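Local coordinates for protein UDP-galactopyranose mutase (Deinococcus radiodurans, PDB 3HDQ) that probably catalyses the interconversion of UDP-galactopyranose and UDP-galactofuranose with the help of a bound FAD cofactor, at residues 35-40 and 57-62; 107-112 and 292-297; 306-311 and 320-325. All blocks are in the same frame, centred on the assembly; numbering follows the deposited sequence.

Along the chain the three contacts come in series. Contact 1 belongs to the beta-alpha-beta unit of the parallel FAD-binding sheet. Contacts 2 and 3 belong to the mixed sheet. Their centres are about 10 Å apart, and they meet where strand 294-296 lies beside strand 305-308. T294 OG1 and S307 OG are 2.7 Å apart there, a probable hydrogen bond. Contact 1 lies farther off, its centre about 29 Å from that of contact 2 and about 25 Å from that of contact 3. The extended FAD bridges much of this gap. Contact 1 holds its adenosine and pyrophosphate, contact 2 lines the site of UDP-galactose, and contact 3 extends that sheet.

Contact 1: residues 35-40 and 57-62; sequences VGAGFA and IVDRRP. With FAD (flavin-adenine dinucleotide), chain L.
The Rossmann-type FAD site is built where V35, G36 and A37 meet I57, V58 and D59. Strand 30-35, helix 39-50 and strand 55-58 form its beta-alpha-beta unit. G36 and G38 belong to a sequence that fits the GxGxxG pattern, with G38 as N-cap of the helix. V35 and V58 pair in parallel, and their CG1 methyls touch on one face of the sheet. The N-H of G36 binds V58 O (2.7 Å). I57 reaches across with CD1, which rests against G36 O and against A37 CB at 3.9 Å.

D59 carries the polar part. Its CG is anti to the backbone N (chi1 -158°), and OD2 comes close to the turn after V35. OD2 accepts a nearly straight bond from A37 N at 3.0 Å (170°) through its anti lone pair. OD1 uses its own anti lone pair for R61 N, closing an Asx turn. The ribose completes the grip: FAD O2B donates to D59 OD1 (2.8 Å) and FAD O3B to D59 OD2 (2.9 Å). R61 NH1 adds a weak bond to O3B.

G36 CA lies only 3.2 Å from FAD O4B, where a side chain would collide with the ribose. One face of the R60 guanidinium meets the adenine near its amino group N6A, toward the guanidinium rim. R60 NH2 forms a salt bridge with D242. At the helix start, A40 N donates to FAD O1P at 2.9 Å. The F39 ring packs on helices 222-229 and 373-388.

Four donors thus hold the D59 carboxylate, two from backbone amides and two from the ribose. This would favour its ionised form. The two amides fix its rotation, and each oxygen is set to receive one ribose hydroxyl.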
loop_
_atom_site.group_PDB
_atom_site.type_symbol
_atom_site.label_atom_id
_atom_site.label_comp_id
_atom_site.label_asym_id
_atom_site.label_seq_id
_atom_site.Cartn_x
_atom_site.Cartn_y
_atom_site.Cartn_z
ATOM N N VAL A 35 18.874 -6.937 0.340
ATOM C CA VAL A 35 18.071 -7.502 1.424
ATOM C C VAL A 35 17.592 -6.402 2.365
ATOM O O VAL A 35 18.395 -5.776 3.068
ATOM C CB VAL A 35 18.858 -8.565 2.219
ATOM C CG1 VAL A 35 17.912 -9.381 3.101
ATOM C CG2 VAL A 35 19.639 -9.483 1.269
ATOM N N GLY A 36 16.281 -6.168 2.356
ATOM C CA GLY A 36 15.659 -5.113 3.145
ATOM C C GLY A 36 15.274 -3.906 2.305
ATOM O O GLY A 36 16.097 -3.400 1.544
ATOM N N ALA A 37 14.033 -3.445 2.441
ATOM C CA ALA A 37 13.540 -2.300 1.674
ATOM C C ALA A 37 13.277 -1.058 2.545
ATOM O O ALA A 37 12.382 -0.256 2.255
ATOM C CB ALA A 37 12.292 -2.680 0.903
ATOM N N GLY A 38 14.044 -0.915 3.620
ATOM C CA GLY A 38 14.010 0.300 4.413
ATOM C C GLY A 38 14.803 1.385 3.715
ATOM O O GLY A 38 15.073 1.283 2.516
ATOM N N PHE A 39 15.189 2.424 4.442
ATOM C CA PHE A 39 15.986 3.467 3.827
ATOM C C PHE A 39 17.274 2.921 3.231
ATOM O O PHE A 39 17.657 3.312 2.136
ATOM C CB PHE A 39 16.289 4.593 4.817
ATOM C CG PHE A 39 15.206 5.611 4.899
ATOM C CD1 PHE A 39 14.263 5.550 5.908
ATOM C CD2 PHE A 39 15.111 6.613 3.943
ATOM C CE1 PHE A 39 13.249 6.481 5.981
ATOM C CE2 PHE A 39 14.096 7.547 4.004
ATOM C CZ PHE A 39 13.160 7.479 5.026
ATOM N N ALA A 40 17.935 2.016 3.948
ATOM C CA ALA A 40 19.230 1.504 3.498
ATOM C C ALA A 40 19.123 0.817 2.144
ATOM O O ALA A 40 19.823 1.177 1.192
ATOM C CB ALA A 40 19.821 0.551 4.536
ATOM N N ILE A 57 15.164 -6.375 -5.049
ATOM C CA ILE A 57 15.112 -5.974 -3.652
ATOM C C ILE A 57 14.095 -6.835 -2.929
ATOM O O ILE A 57 12.970 -7.010 -3.386
ATOM C CB ILE A 57 14.827 -4.456 -3.467
ATOM C CG1 ILE A 57 15.047 -4.052 -2.001
ATOM C CG2 ILE A 57 13.417 -4.102 -3.926
ATOM C CD1 ILE A 57 15.084 -2.530 -1.755
ATOM N N VAL A 58 14.504 -7.394 -1.802
ATOM C CA VAL A 58 13.654 -8.334 -1.105
ATOM C C VAL A 58 13.422 -7.888 0.343
ATOM O O VAL A 58 14.283 -7.258 0.958
ATOM C CB VAL A 58 14.256 -9.749 -1.190
ATOM C CG1 VAL A 58 15.453 -9.891 -0.252
ATOM C CG2 VAL A 58 13.209 -10.795 -0.888
ATOM N N ASP A 59 12.242 -8.183 0.878
ATOM C CA ASP A 59 11.996 -7.974 2.302
ATOM C C ASP A 59 11.083 -9.076 2.802
ATOM O O ASP A 59 10.150 -9.488 2.109
ATOM C CB ASP A 59 11.379 -6.590 2.554
ATOM C CG ASP A 59 11.590 -6.094 3.990
ATOM O OD1 ASP A 59 11.118 -6.751 4.949
ATOM O OD2 ASP A 59 12.215 -5.026 4.154
ATOM N N ARG A 60 11.342 -9.562 4.007
ATOM C CA ARG A 60 10.498 -10.605 4.570
ATOM C C ARG A 60 9.157 -10.033 4.999
ATOM O O ARG A 60 8.193 -10.779 5.170
ATOM C CB ARG A 60 11.187 -11.281 5.759
ATOM C CG ARG A 60 10.990 -10.560 7.081
ATOM C CD ARG A 60 12.291 -10.455 7.867
ATOM N NE ARG A 60 12.800 -11.754 8.303
ATOM C CZ ARG A 60 13.938 -11.924 8.979
ATOM N NH1 ARG A 60 14.688 -10.876 9.312
ATOM N NH2 ARG A 60 14.330 -13.147 9.323
ATOM N N ARG A 61 9.088 -8.715 5.188
ATOM C CA ARG A 61 7.803 -8.085 5.510
ATOM C C ARG A 61 6.941 -8.002 4.254
ATOM O O ARG A 61 7.457 -8.149 3.149
ATOM C CB ARG A 61 8.013 -6.709 6.147
ATOM C CG ARG A 61 8.496 -6.804 7.581
ATOM C CD ARG A 61 9.049 -5.485 8.069
ATOM N NE ARG A 61 9.291 -5.530 9.509
ATOM C CZ ARG A 61 10.058 -4.669 10.165
ATOM N NH1 ARG A 61 10.660 -3.688 9.512
ATOM N NH2 ARG A 61 10.228 -4.795 11.476
ATOM N N PRO A 62 5.624 -7.801 4.413
ATOM C CA PRO A 62 4.760 -7.783 3.224
ATOM C C PRO A 62 4.648 -6.395 2.629
ATOM O O PRO A 62 3.781 -6.173 1.795
ATOM C CB PRO A 62 3.384 -8.194 3.766
ATOM C CG PRO A 62 3.501 -8.138 5.302
ATOM C CD PRO A 62 4.860 -7.612 5.656
HETATM P PA FAD L . 15.134 -0.992 8.556
HETATM O O1A FAD L . 14.040 -0.100 8.472
HETATM O O2A FAD L . 15.061 -1.704 9.764
HETATM O O5B FAD L . 15.002 -1.956 7.353
HETATM C C5B FAD L . 15.715 -3.123 7.197
HETATM C C4B FAD L . 14.819 -4.095 6.503
HETATM O O4B FAD L . 15.481 -5.292 6.302
HETATM C C3B FAD L . 13.644 -4.414 7.396
HETATM O O3B FAD L . 12.430 -4.011 6.855
HETATM C C2B FAD L . 13.678 -5.899 7.536
HETATM O O2B FAD L . 12.403 -6.402 7.415
HETATM C C1B FAD L . 14.577 -6.324 6.412
HETATM N N9A FAD L . 15.187 -7.623 6.677
HETATM C C8A FAD L . 15.915 -8.009 7.731
HETATM N N7A FAD L . 16.270 -9.261 7.594
HETATM C C5A FAD L . 15.776 -9.710 6.451
HETATM C C6A FAD L . 15.824 -10.925 5.805
HETATM N N6A FAD L . 16.588 -11.870 6.234
HETATM N N1A FAD L . 15.206 -11.093 4.618
HETATM C C2A FAD L . 14.522 -10.070 4.066
HETATM N N3A FAD L . 14.476 -8.880 4.699
HETATM C C4A FAD L . 15.077 -8.696 5.872
HETATM N N1 FAD L . 14.537 8.048 12.786
HETATM C C2 FAD L . 14.428 9.368 12.599
HETATM O O2 FAD L . 15.174 9.959 11.878
HETATM N N3 FAD L . 13.449 10.018 13.237
HETATM C C4 FAD L . 12.592 9.351 14.047
HETATM O O4 FAD L . 11.720 9.914 14.618
HETATM C C4X FAD L . 12.732 8.025 14.230
HETATM N N5 FAD L . 11.883 7.377 15.052
HETATM C C5X FAD L . 12.021 6.048 15.232
HETATM C C6 FAD L . 11.142 5.393 16.061
HETATM C C7 FAD L . 11.269 4.046 16.249
HETATM C C7M FAD L . 10.340 3.331 17.141
HETATM C C8 FAD L . 12.253 3.352 15.606
HETATM C C8M FAD L . 12.353 1.894 15.853
HETATM C C9 FAD L . 13.129 4.011 14.768
HETATM C C9A FAD L . 13.025 5.366 14.578
HETATM N N10 FAD L . 13.875 6.034 13.746
HETATM C C10 FAD L . 13.718 7.365 13.590
HETATM C "C1'" FAD L . 15.040 5.364 13.115
HETATM C "C2'" FAD L . 14.728 4.753 11.769
HETATM O "O2'" FAD L . 13.771 3.782 12.000
HETATM C "C3'" FAD L . 15.934 4.085 11.116
HETATM O "O3'" FAD L . 16.948 4.928 10.789
HETATM C "C4'" FAD L . 15.595 3.625 9.746
HETATM O "O4'" FAD L . 14.228 3.351 9.792
HETATM C "C5'" FAD L . 16.444 2.429 9.436
HETATM O "O5'" FAD L . 16.587 2.136 8.096
HETATM P P FAD L . 17.219 0.777 7.695
HETATM O O1P FAD L . 17.047 0.577 6.310
HETATM O O2P FAD L . 18.599 0.862 7.990
HETATM O O3P FAD L . 16.554 -0.343 8.555
#

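Contact 2: residues 107-112 and 292-297; sequences YQHRVL and TGTVNY. With GDU (galactose-uridine-5'-diphosphate), chain K.
Y107 touches G293 CA with its hydroxyl, where the chain approaches the mixed sheet at the UDP-galactose site. Strand 111-115 then runs parallel to strand 294-296. Y107 OH also shares a hydrogen bond with H109 ND1 (2.7 Å). The same hydroxyl binds a water that accepts from R110 N and G293 N, so one water ties the segments together.

With CG anti to the backbone N (chi1 -171°), H109 turns a ring edge to T294, whose OG1 lies near the ring plane, 3.3 Å from H109 CE1. H109 NE2 and O6' of the galactose share a hydrogen bond of 3.2 Å, and T294 OG1 makes a weak one to the same oxygen. T294 OG1 also bonds S307 OG of the next strand.

R110 packs its CB on T292 CG2 at 3.9 Å, while its NE turns to N207. R110 O lies against T292 CB.

V111 pairs with T294, and both side chains are on the face nearer the substrate. V111 CG1 lies 3.7 Å from N296 OD1, and V111 also packs on Y209.

L112 pairs with V295 on the other face. The amide of L112 binds T294 O, and L112 O accepts from N296 N at 2.8 Å. L112 CD2 meets T292 OG1, the side chains crossing at about a right angle. One residue beyond V295, N296 ND2 donates to O4 of the uracil at 3.1 Å (153°).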
loop_
_atom_site.group_PDB
_atom_site.type_symbol
_atom_site.label_atom_id
_atom_site.label_comp_id
_atom_site.label_asym_id
_atom_site.label_seq_id
_atom_site.Cartn_x
_atom_site.Cartn_y
_atom_site.Cartn_z
ATOM N N TYR A 107 7.451 20.760 9.620
ATOM C CA TYR A 107 7.052 20.302 10.941
ATOM C C TYR A 107 8.259 20.202 11.864
ATOM O O TYR A 107 9.266 19.585 11.531
ATOM C CB TYR A 107 6.358 18.949 10.842
ATOM C CG TYR A 107 6.040 18.289 12.167
ATOM C CD1 TYR A 107 5.025 18.772 12.985
ATOM C CD2 TYR A 107 6.737 17.160 12.585
ATOM C CE1 TYR A 107 4.726 18.158 14.186
ATOM C CE2 TYR A 107 6.443 16.534 13.779
ATOM C CZ TYR A 107 5.434 17.032 14.579
ATOM O OH TYR A 107 5.136 16.406 15.773
ATOM N N GLN A 108 8.145 20.837 13.021
ATOM C CA GLN A 108 9.168 20.762 14.042
ATOM C C GLN A 108 8.540 20.089 15.261
ATOM O O GLN A 108 7.706 20.681 15.949
ATOM C CB GLN A 108 9.706 22.161 14.347
ATOM C CG GLN A 108 10.213 22.892 13.114
ATOM C CD GLN A 108 10.670 24.323 13.398
ATOM O OE1 GLN A 108 10.014 25.058 14.142
ATOM N NE2 GLN A 108 11.796 24.726 12.791
ATOM N N HIS A 109 8.919 18.828 15.476
ATOM C CA HIS A 109 8.370 17.949 16.514
ATOM C C HIS A 109 8.654 18.502 17.910
ATOM O O HIS A 109 9.728 19.028 18.169
ATOM C CB HIS A 109 9.017 16.560 16.341
ATOM C CG HIS A 109 8.432 15.464 17.187
ATOM N ND1 HIS A 109 7.101 15.111 17.149
ATOM C CD2 HIS A 109 9.027 14.584 18.031
ATOM C CE1 HIS A 109 6.891 14.087 17.961
ATOM N NE2 HIS A 109 8.047 13.743 18.504
ATOM N N ARG A 110 7.684 18.377 18.805
ATOM C CA ARG A 110 7.856 18.811 20.183
ATOM C C ARG A 110 7.371 17.730 21.124
ATOM O O ARG A 110 6.300 17.149 20.930
ATOM C CB ARG A 110 7.124 20.125 20.451
ATOM C CG ARG A 110 7.785 21.312 19.764
ATOM C CD ARG A 110 6.968 22.568 19.924
ATOM N NE ARG A 110 7.727 23.769 19.597
ATOM C CZ ARG A 110 7.733 24.368 18.413
ATOM N NH1 ARG A 110 7.039 23.867 17.405
ATOM N NH2 ARG A 110 8.452 25.465 18.234
ATOM N N VAL A 111 8.186 17.453 22.134
ATOM C CA VAL A 111 7.905 16.393 23.083
ATOM C C VAL A 111 7.761 16.967 24.489
ATOM O O VAL A 111 8.509 17.867 24.888
ATOM C CB VAL A 111 9.027 15.341 23.065
ATOM C CG1 VAL A 111 8.706 14.182 24.032
ATOM C CG2 VAL A 111 9.283 14.849 21.625
ATOM N N LEU A 112 6.787 16.453 25.228
ATOM C CA LEU A 112 6.607 16.825 26.618
ATOM C C LEU A 112 6.862 15.609 27.500
ATOM O O LEU A 112 6.441 14.501 27.176
ATOM C CB LEU A 112 5.196 17.364 26.844
ATOM C CG LEU A 112 4.889 18.863 26.948
ATOM C CD1 LEU A 112 5.910 19.743 26.268
ATOM C CD2 LEU A 112 3.488 19.143 26.395
ATOM N N THR A 292 0.850 17.623 22.289
ATOM C CA THR A 292 1.914 17.650 21.260
ATOM C C THR A 292 1.998 16.304 20.582
ATOM O O THR A 292 1.254 15.391 20.926
ATOM C CB THR A 292 3.342 17.865 21.824
ATOM O OG1 THR A 292 3.478 17.158 23.066
ATOM C CG2 THR A 292 3.663 19.305 22.017
ATOM N N GLY A 293 2.959 16.170 19.665
ATOM C CA GLY A 293 3.188 14.921 18.955
ATOM C C GLY A 293 3.438 13.714 19.841
ATOM O O GLY A 293 2.875 12.644 19.618
ATOM N N THR A 294 4.269 13.892 20.865
ATOM C CA THR A 294 4.634 12.790 21.743
ATOM C C THR A 294 4.741 13.241 23.195
ATOM O O THR A 294 5.332 14.285 23.494
ATOM C CB THR A 294 5.992 12.175 21.309
ATOM O OG1 THR A 294 5.894 11.685 19.966
ATOM C CG2 THR A 294 6.404 11.035 22.233
ATOM N N VAL A 295 4.167 12.448 24.097
ATOM C CA VAL A 295 4.371 12.632 25.524
ATOM C C VAL A 295 5.219 11.477 26.054
ATOM O O VAL A 295 4.836 10.312 25.884
ATOM C CB VAL A 295 3.032 12.633 26.310
ATOM C CG1 VAL A 295 3.306 12.699 27.803
ATOM C CG2 VAL A 295 2.144 13.775 25.886
ATOM N N ASN A 296 6.351 11.792 26.693
ATOM C CA ASN A 296 7.215 10.766 27.310
ATOM C C ASN A 296 6.828 10.485 28.757
ATOM O O ASN A 296 6.342 11.372 29.455
ATOM C CB ASN A 296 8.704 11.156 27.254
ATOM C CG ASN A 296 9.297 11.041 25.856
ATOM O OD1 ASN A 296 8.625 10.616 24.908
ATOM N ND2 ASN A 296 10.561 11.426 25.719
ATOM N N TYR A 297 7.064 9.256 29.211
ATOM C CA TYR A 297 6.747 8.864 30.584
ATOM C C TYR A 297 7.941 8.236 31.289
ATOM O O TYR A 297 8.039 7.021 31.381
ATOM C CB TYR A 297 5.560 7.901 30.604
ATOM C CG TYR A 297 4.253 8.570 30.255
ATOM C CD1 TYR A 297 3.755 8.531 28.960
ATOM C CD2 TYR A 297 3.517 9.255 31.222
ATOM C CE1 TYR A 297 2.555 9.151 28.636
ATOM C CE2 TYR A 297 2.310 9.877 30.905
ATOM C CZ TYR A 297 1.837 9.816 29.611
ATOM O OH TYR A 297 0.649 10.431 29.286
HETATM N N1 GDU K . 15.907 9.647 27.098
HETATM C C2 GDU K . 15.364 9.788 28.216
HETATM N N3 GDU K . 14.344 10.372 28.681
HETATM C C4 GDU K . 13.629 11.011 27.739
HETATM C C5 GDU K . 14.118 10.955 26.341
HETATM C C6 GDU K . 15.243 10.262 26.077
HETATM O O2 GDU K . 16.076 9.100 29.235
HETATM O O4 GDU K . 12.588 11.600 28.022
HETATM C C1D GDU K . 17.092 8.872 26.863
HETATM C C2D GDU K . 16.950 7.338 26.724
HETATM O O2D GDU K . 18.135 6.645 27.098
HETATM C C3D GDU K . 16.655 7.220 25.243
HETATM C C4D GDU K . 17.727 8.171 24.713
HETATM O O4D GDU K . 17.795 9.241 25.661
HETATM O O3D GDU K . 16.807 5.876 24.791
HETATM C C5D GDU K . 17.631 8.543 23.241
HETATM O O5D GDU K . 16.379 9.247 23.141
HETATM P PA GDU K . 15.485 9.217 21.818
HETATM O O1A GDU K . 14.455 10.287 21.940
HETATM O O2A GDU K . 16.360 9.518 20.673
HETATM O O3A GDU K . 14.712 7.835 21.702
HETATM P PB GDU K . 14.255 7.225 20.315
HETATM O O1B GDU K . 13.630 5.952 20.751
HETATM O O2B GDU K . 15.324 6.877 19.347
HETATM O O3B GDU K . 13.099 8.070 19.587
HETATM C "C1'" GDU K . 12.599 8.105 18.236
HETATM C "C2'" GDU K . 13.485 9.050 17.398
HETATM C "C3'" GDU K . 13.623 10.348 18.228
HETATM C "C4'" GDU K . 12.228 11.041 18.257
HETATM C "C5'" GDU K . 11.175 10.014 18.758
HETATM C "C6'" GDU K . 9.705 10.484 18.562
HETATM O "O2'" GDU K . 14.744 8.439 17.060
HETATM O "O3'" GDU K . 14.649 11.178 17.636
HETATM O "O4'" GDU K . 11.929 11.497 16.920
HETATM O "O5'" GDU K . 11.252 8.636 18.296
HETATM O "O6'" GDU K . 9.130 11.034 19.770
HETATM O O HOH W 1 4.591 17.947 18.206
#

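Contact 3: residues 306-311 and 320-325; sequences VSEFKH and TSVVYE
An antiparallel pair in the mixed sheet joins V306, S307 and E308 to Y324, V323 and V322. Strand 305-308 lies between strands 294-296 and 320-336, and helix 309-313 follows. S307 and V323 form the hydrogen-bonded pair, with both N-H...O bonds at 3.1 Å. V306 with Y324 and E308 with V322 are the flanking non-hydrogen-bonded pairs, with their side chains on one face.

On that face V306 makes a CH-pi contact. Its CG1 sits over the centre of the Y324 ring, 3.4 Å from the centroid and 14° off the normal. On the other face F309 CZ packs against V323 CG1 at 3.6 Å, the two side chains crossing obliquely. F309 N makes a weak bond to S321 O.

E308 has an extended side chain, with CG anti to the backbone N (chi1 -175°). It meets T320 at about a right angle. T320 OG1 donates to the anti lone pair of E308 OE1 at 2.7 Å. The carboxylate also accepts from the amides of L289 and L290, and only weakly from H311 NE2, which also bonds L290 O. Where strand 305-308 passes into helix 309-313, a water accepts from K310 N and donates to T320 OG1 and S321 O. K310 CD rests on T320 OG1, while its NZ binds backbone oxygens including H317 O.

S307 OG, which also bonds T294 OG1, shares a second water with V323 O and E325 OE1. The buried E308 carboxylate is met by several donors, which probably steadies its negative charge. The salt bridge from E325 probably helps orient substrate-binding R305, a second-shell role.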
loop_
_atom_site.group_PDB
_atom_site.type_symbol
_atom_site.label_atom_id
_atom_site.label_comp_id
_atom_site.label_asym_id
_atom_site.label_seq_id
_atom_site.Cartn_x
_atom_site.Cartn_y
_atom_site.Cartn_z
ATOM N N VAL A 306 3.543 7.924 24.319
ATOM C CA VAL A 306 2.374 7.907 23.447
ATOM C C VAL A 306 2.572 8.970 22.401
ATOM O O VAL A 306 2.955 10.092 22.724
ATOM C CB VAL A 306 1.083 8.358 24.156
ATOM C CG1 VAL A 306 -0.133 7.623 23.578
ATOM C CG2 VAL A 306 1.189 8.222 25.642
ATOM N N SER A 307 2.257 8.641 21.158
ATOM C CA SER A 307 2.356 9.599 20.076
ATOM C C SER A 307 1.028 9.696 19.344
ATOM O O SER A 307 0.274 8.715 19.270
ATOM C CB SER A 307 3.487 9.220 19.120
ATOM O OG SER A 307 4.723 9.207 19.812
ATOM N N GLU A 308 0.742 10.887 18.817
ATOM C CA GLU A 308 -0.526 11.154 18.130
ATOM C C GLU A 308 -0.233 11.634 16.721
ATOM O O GLU A 308 0.261 12.743 16.518
ATOM C CB GLU A 308 -1.354 12.199 18.883
ATOM C CG GLU A 308 -2.734 12.436 18.296
ATOM C CD GLU A 308 -3.566 13.396 19.133
ATOM O OE1 GLU A 308 -4.799 13.446 18.930
ATOM O OE2 GLU A 308 -2.983 14.099 19.988
ATOM N N PHE A 309 -0.548 10.786 15.752
ATOM C CA PHE A 309 -0.050 10.960 14.401
ATOM C C PHE A 309 -0.495 12.224 13.684
ATOM O O PHE A 309 0.262 12.762 12.874
ATOM C CB PHE A 309 -0.362 9.715 13.584
ATOM C CG PHE A 309 0.422 8.524 14.029
ATOM C CD1 PHE A 309 -0.202 7.444 14.627
ATOM C CD2 PHE A 309 1.808 8.511 13.895
ATOM C CE1 PHE A 309 0.535 6.355 15.054
ATOM C CE2 PHE A 309 2.553 7.432 14.329
ATOM C CZ PHE A 309 1.920 6.354 14.912
ATOM N N LYS A 310 -1.697 12.712 13.984
ATOM C CA LYS A 310 -2.195 13.903 13.297
ATOM C C LYS A 310 -1.315 15.128 13.568
ATOM O O LYS A 310 -1.210 16.013 12.718
ATOM C CB LYS A 310 -3.659 14.187 13.643
ATOM C CG LYS A 310 -4.660 13.257 12.958
ATOM C CD LYS A 310 -6.024 13.298 13.663
ATOM C CE LYS A 310 -6.783 14.592 13.391
ATOM N NZ LYS A 310 -8.061 14.648 14.162
ATOM N N HIS A 311 -0.665 15.171 14.732
ATOM C CA HIS A 311 0.273 16.259 15.008
ATOM C C HIS A 311 1.414 16.183 13.997
ATOM O O HIS A 311 1.927 17.200 13.535
ATOM C CB HIS A 311 0.869 16.152 16.422
ATOM C CG HIS A 311 -0.073 16.520 17.530
ATOM N ND1 HIS A 311 -0.285 17.824 17.927
ATOM C CD2 HIS A 311 -0.827 15.751 18.351
ATOM C CE1 HIS A 311 -1.141 17.842 18.934
ATOM N NE2 HIS A 311 -1.488 16.597 19.207
ATOM N N THR A 320 -8.967 10.431 15.882
ATOM C CA THR A 320 -7.529 10.510 16.037
ATOM C C THR A 320 -6.979 9.141 16.406
ATOM O O THR A 320 -7.631 8.375 17.121
ATOM C CB THR A 320 -7.119 11.577 17.089
ATOM O OG1 THR A 320 -5.705 11.788 17.038
ATOM C CG2 THR A 320 -7.501 11.146 18.482
ATOM N N SER A 321 -5.799 8.821 15.886
ATOM C CA SER A 321 -5.132 7.564 16.215
ATOM C C SER A 321 -3.799 7.794 16.922
ATOM O O SER A 321 -3.006 8.657 16.533
ATOM C CB SER A 321 -4.905 6.713 14.961
ATOM O OG SER A 321 -6.125 6.272 14.423
ATOM N N VAL A 322 -3.558 6.994 17.952
ATOM C CA VAL A 322 -2.344 7.093 18.746
ATOM C C VAL A 322 -1.686 5.724 18.895
ATOM O O VAL A 322 -2.331 4.688 18.695
ATOM C CB VAL A 322 -2.644 7.643 20.159
ATOM C CG1 VAL A 322 -3.334 8.981 20.073
ATOM C CG2 VAL A 322 -3.491 6.647 20.953
ATOM N N VAL A 323 -0.406 5.733 19.262
ATOM C CA VAL A 323 0.325 4.512 19.557
ATOM C C VAL A 323 1.081 4.610 20.886
ATOM O O VAL A 323 1.736 5.621 21.170
ATOM C CB VAL A 323 1.325 4.156 18.431
ATOM C CG1 VAL A 323 2.410 5.226 18.312
ATOM C CG2 VAL A 323 1.938 2.787 18.687
ATOM N N TYR A 324 0.970 3.552 21.684
ATOM C CA TYR A 324 1.750 3.360 22.910
ATOM C C TYR A 324 2.868 2.342 22.664
ATOM O O TYR A 324 2.610 1.246 22.172
ATOM C CB TYR A 324 0.851 2.825 24.024
ATOM C CG TYR A 324 -0.202 3.813 24.492
ATOM C CD1 TYR A 324 0.011 4.600 25.614
ATOM C CD2 TYR A 324 -1.409 3.949 23.814
ATOM C CE1 TYR A 324 -0.945 5.497 26.045
ATOM C CE2 TYR A 324 -2.378 4.848 24.241
ATOM C CZ TYR A 324 -2.137 5.619 25.357
ATOM O OH TYR A 324 -3.077 6.521 25.791
ATOM N N GLU A 325 4.101 2.700 23.015
ATOM C CA GLU A 325 5.239 1.801 22.843
ATOM C C GLU A 325 5.679 1.112 24.136
ATOM O O GLU A 325 6.005 1.766 25.127
ATOM C CB GLU A 325 6.442 2.548 22.272
ATOM C CG GLU A 325 6.284 3.051 20.871
ATOM C CD GLU A 325 7.406 3.992 20.498
ATOM O OE1 GLU A 325 7.116 5.183 20.275
ATOM O OE2 GLU A 325 8.577 3.551 20.456
HETATM O O HOH W 2 4.654 6.426 20.702
HETATM O O HOH W 3 -3.780 11.068 15.245
#